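Local coordinates for fusion protein of Nuclear RNA export factor 2 and Protein panoramix (Drosophila melanogaster, PDB 6IEW) that acts with Panoramix, Piwi and Nxt1 in piRNA-guided cotranscriptional transposon silencing, its TAP-C (UBA) domain binding Panoramix, at residues L43-N48 against R80-L85. Sequence-based numbering, arbitrary orientation.
Sequences LFIQKN and RAELVL
The Phe44 ring meets Ala81 at its edge, with the methyl close to the ring plane. CB of Ala81 lies 3.9 Å from CD2 of Phe44 and nearly as close to CE2. No atom of 80-85 lies over a ring face. Phe44 is buried and also touches Leu21 and Phe58 in loops, and Ala77 and Val78 one turn earlier on helix 70-93. Ile45 makes the rest of the contact through its CD1 methyl. Its CG1 is anti to the carbonyl carbon, and chi2 of 161° carries CD1 out toward helix 70-93. CD1 of Ile45 meets CD1 of Leu85 tip to tip, 3.6 Å away. The same Ile45 CD1 lies 3.6 Å from the aliphatic CG of Glu82. It is looser against CB of Ala81. The helices run roughly antiparallel, at 142°, with segment axes 10.4 Å apart. Helix 37-49 is in the Nxf2 TAP-C domain. Helix 70-93 is in the Nxf2-interacting region of Panoramix, joined to it here as an engineered fusion. The contact between the two segments is wholly apolar and rests on van der Waals packing. Such methyl-to-methyl and methyl-to-ring-edge packing fixes no bond directions, and Glu82 contributes methylene carbon rather than charge.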
ATOM      1  N   LEU A  43      -7.344   3.619  -1.615  1.00  9.36           N
ATOM      2  CA  LEU A  43      -8.176   2.700  -0.850  1.00 11.23           C
ATOM      3  C   LEU A  43      -7.544   2.375   0.496  1.00 10.01           C
ATOM      4  O   LEU A  43      -8.244   2.291   1.513  1.00 11.34           O
ATOM      5  CB  LEU A  43      -8.422   1.433  -1.668  1.00 10.17           C
ATOM      6  CG  LEU A  43      -9.287   0.364  -1.007  1.00 13.79           C
ATOM      7  CD1 LEU A  43     -10.654   0.919  -0.633  1.00 13.58           C
ATOM      8  CD2 LEU A  43      -9.431  -0.845  -1.917  1.00 12.92           C
ATOM      9  N   PHE A  44      -6.223   2.195   0.525  1.00  9.46           N
ATOM     10  CA  PHE A  44      -5.526   1.982   1.791  1.00  8.37           C
ATOM     11  C   PHE A  44      -5.748   3.150   2.744  1.00  9.00           C
ATOM     12  O   PHE A  44      -6.037   2.954   3.930  1.00 10.22           O
ATOM     13  CB  PHE A  44      -4.032   1.776   1.534  1.00  8.74           C
ATOM     14  CG  PHE A  44      -3.170   1.997   2.751  1.00  9.31           C
ATOM     15  CD1 PHE A  44      -3.365   1.256   3.909  1.00  9.46           C
ATOM     16  CD2 PHE A  44      -2.160   2.944   2.732  1.00 10.03           C
ATOM     17  CE1 PHE A  44      -2.573   1.468   5.026  1.00 12.42           C
ATOM     18  CE2 PHE A  44      -1.361   3.156   3.838  1.00 11.06           C
ATOM     19  CZ  PHE A  44      -1.570   2.422   4.991  1.00 12.00           C
ATOM     20  N   ILE A  45      -5.611   4.377   2.239  1.00  9.42           N
ATOM     21  CA  ILE A  45      -5.781   5.553   3.089  1.00 10.31           C
ATOM     22  C   ILE A  45      -7.200   5.626   3.641  1.00 10.84           C
ATOM     23  O   ILE A  45      -7.410   5.949   4.819  1.00 12.30           O
ATOM     24  CB  ILE A  45      -5.373   6.823   2.320  1.00 11.82           C
ATOM     25  CG1 ILE A  45      -3.863   6.814   2.089  1.00 13.51           C
ATOM     26  CG2 ILE A  45      -5.812   8.076   3.066  1.00 17.22           C
ATOM     27  CD1 ILE A  45      -3.418   7.740   0.995  1.00 15.93           C
ATOM     28  N   GLN A  46      -8.195   5.308   2.810  1.00 10.80           N
ATOM     29  CA  GLN A  46      -9.578   5.338   3.270  1.00 12.42           C
ATOM     30  C   GLN A  46      -9.833   4.255   4.310  1.00 11.92           C
ATOM     31  O   GLN A  46     -10.409   4.522   5.371  1.00 13.25           O
ATOM     32  CB  GLN A  46     -10.532   5.180   2.087  1.00 13.04           C
ATOM     33  CG  GLN A  46     -11.995   5.278   2.482  1.00 15.71           C
ATOM     34  CD  GLN A  46     -12.345   6.644   3.032  1.00 28.00           C
ATOM     35  OE1 GLN A  46     -12.065   7.665   2.405  1.00 26.88           O
ATOM     36  NE2 GLN A  46     -12.948   6.672   4.214  1.00 30.31           N
ATOM     37  N   LYS A  47      -9.412   3.019   4.017  1.00 10.36           N
ATOM     38  CA  LYS A  47      -9.578   1.934   4.980  1.00 10.36           C
ATOM     39  C   LYS A  47      -8.873   2.252   6.291  1.00 11.07           C
ATOM     40  O   LYS A  47      -9.397   1.963   7.376  1.00 10.79           O
ATOM     41  CB  LYS A  47      -9.033   0.633   4.396  1.00 10.37           C
ATOM     42  CG  LYS A  47      -9.884   0.023   3.298  1.00 12.18           C
ATOM     43  CD  LYS A  47      -9.136  -1.140   2.646  1.00 15.64           C
ATOM     44  CE  LYS A  47     -10.008  -1.931   1.683  1.00 20.91           C
ATOM     45  NZ  LYS A  47     -10.836  -2.961   2.373  1.00 18.30           N
ATOM     46  N   ASN A  48      -7.690   2.859   6.213  1.00 10.92           N
ATOM     47  CA  ASN A  48      -6.964   3.219   7.423  1.00 10.73           C
ATOM     48  C   ASN A  48      -7.767   4.202   8.267  1.00  9.97           C
ATOM     49  O   ASN A  48      -7.878   4.045   9.489  1.00 12.01           O
ATOM     50  CB  ASN A  48      -5.601   3.802   7.055  1.00 11.34           C
ATOM     51  CG  ASN A  48      -4.775   4.150   8.268  1.00 12.86           C
ATOM     52  OD1 ASN A  48      -4.207   3.270   8.914  1.00 14.32           O
ATOM     53  ND2 ASN A  48      -4.701   5.440   8.585  1.00 13.06           N
ATOM     54  N   ARG A  80       3.862   7.775   3.438  1.00  8.38           N
ATOM     55  CA  ARG A  80       4.481   7.321   2.198  1.00  7.61           C
ATOM     56  C   ARG A  80       3.447   7.187   1.090  1.00  8.83           C
ATOM     57  O   ARG A  80       3.687   7.615  -0.047  1.00  9.73           O
ATOM     58  CB  ARG A  80       5.207   5.992   2.427  1.00  8.51           C
ATOM     59  CG  ARG A  80       6.504   6.134   3.200  1.00  9.00           C
ATOM     60  CD  ARG A  80       7.031   4.797   3.706  1.00  9.99           C
ATOM     61  NE  ARG A  80       7.313   3.844   2.635  1.00 10.87           N
ATOM     62  CZ  ARG A  80       8.510   3.669   2.081  1.00 12.89           C
ATOM     63  NH1 ARG A  80       9.549   4.390   2.487  1.00 13.97           N
ATOM     64  NH2 ARG A  80       8.672   2.765   1.126  1.00 12.18           N
ATOM     65  N   ALA A  81       2.289   6.602   1.403  1.00  8.49           N
ATOM     66  CA  ALA A  81       1.242   6.463   0.398  1.00  8.54           C
ATOM     67  C   ALA A  81       0.756   7.825  -0.078  1.00  9.43           C
ATOM     68  O   ALA A  81       0.542   8.032  -1.278  1.00 10.42           O
ATOM     69  CB  ALA A  81       0.085   5.641   0.968  1.00  8.73           C
ATOM     70  N   GLU A  82       0.586   8.772   0.849  1.00  8.98           N
ATOM     71  CA  GLU A  82       0.127  10.102   0.464  1.00  9.24           C
ATOM     72  C   GLU A  82       1.164  10.837  -0.377  1.00 10.34           C
ATOM     73  O   GLU A  82       0.807  11.574  -1.303  1.00 10.61           O
ATOM     74  CB  GLU A  82      -0.257  10.908   1.705  1.00  9.88           C
ATOM     75  CG  GLU A  82      -1.555  10.448   2.342  1.00 12.26           C
ATOM     76  CD  GLU A  82      -1.857  11.162   3.642  1.00 13.78           C
ATOM     77  OE1 GLU A  82      -0.920  11.741   4.230  1.00 13.45           O
ATOM     78  OE2 GLU A  82      -3.031  11.143   4.072  1.00 15.39           O
ATOM     79  N   LEU A  83       2.455  10.653  -0.075  1.00  9.17           N
ATOM     80  CA  LEU A  83       3.485  11.311  -0.879  1.00  8.81           C
ATOM     81  C   LEU A  83       3.518  10.756  -2.296  1.00 10.43           C
ATOM     82  O   LEU A  83       3.677  11.514  -3.260  1.00 12.35           O
ATOM     83  CB  LEU A  83       4.859  11.185  -0.218  1.00 10.28           C
ATOM     84  CG  LEU A  83       5.967  12.004  -0.891  1.00  9.21           C
ATOM     85  CD1 LEU A  83       5.803  13.489  -0.579  1.00 13.42           C
ATOM     86  CD2 LEU A  83       7.346  11.512  -0.479  1.00 10.73           C
ATOM     87  N   VAL A  84       3.376   9.436  -2.442  1.00 10.16           N
ATOM     88  CA  VAL A  84       3.371   8.844  -3.777  1.00  8.94           C
ATOM     89  C   VAL A  84       2.168   9.334  -4.572  1.00 11.18           C
ATOM     90  O   VAL A  84       2.272   9.612  -5.772  1.00 11.04           O
ATOM     91  CB  VAL A  84       3.437   7.307  -3.692  1.00  9.40           C
ATOM     92  CG1 VAL A  84       3.173   6.680  -5.055  1.00 10.14           C
ATOM     93  CG2 VAL A  84       4.794   6.874  -3.170  1.00 11.24           C
ATOM     94  N   LEU A  85       1.008   9.451  -3.916  1.00 11.61           N
ATOM     95  CA  LEU A  85      -0.165   9.995  -4.594  1.00 11.60           C
ATOM     96  C   LEU A  85       0.092  11.416  -5.087  1.00 15.39           C
ATOM     97  O   LEU A  85      -0.311  11.777  -6.200  1.00 14.14           O
ATOM     98  CB  LEU A  85      -1.383   9.943  -3.673  1.00 11.00           C
ATOM     99  CG  LEU A  85      -1.991   8.555  -3.444  1.00 11.17           C
ATOM    100  CD1 LEU A  85      -3.105   8.628  -2.428  1.00 13.55           C
ATOM    101  CD2 LEU A  85      -2.515   7.989  -4.752  1.00 12.41           C
TER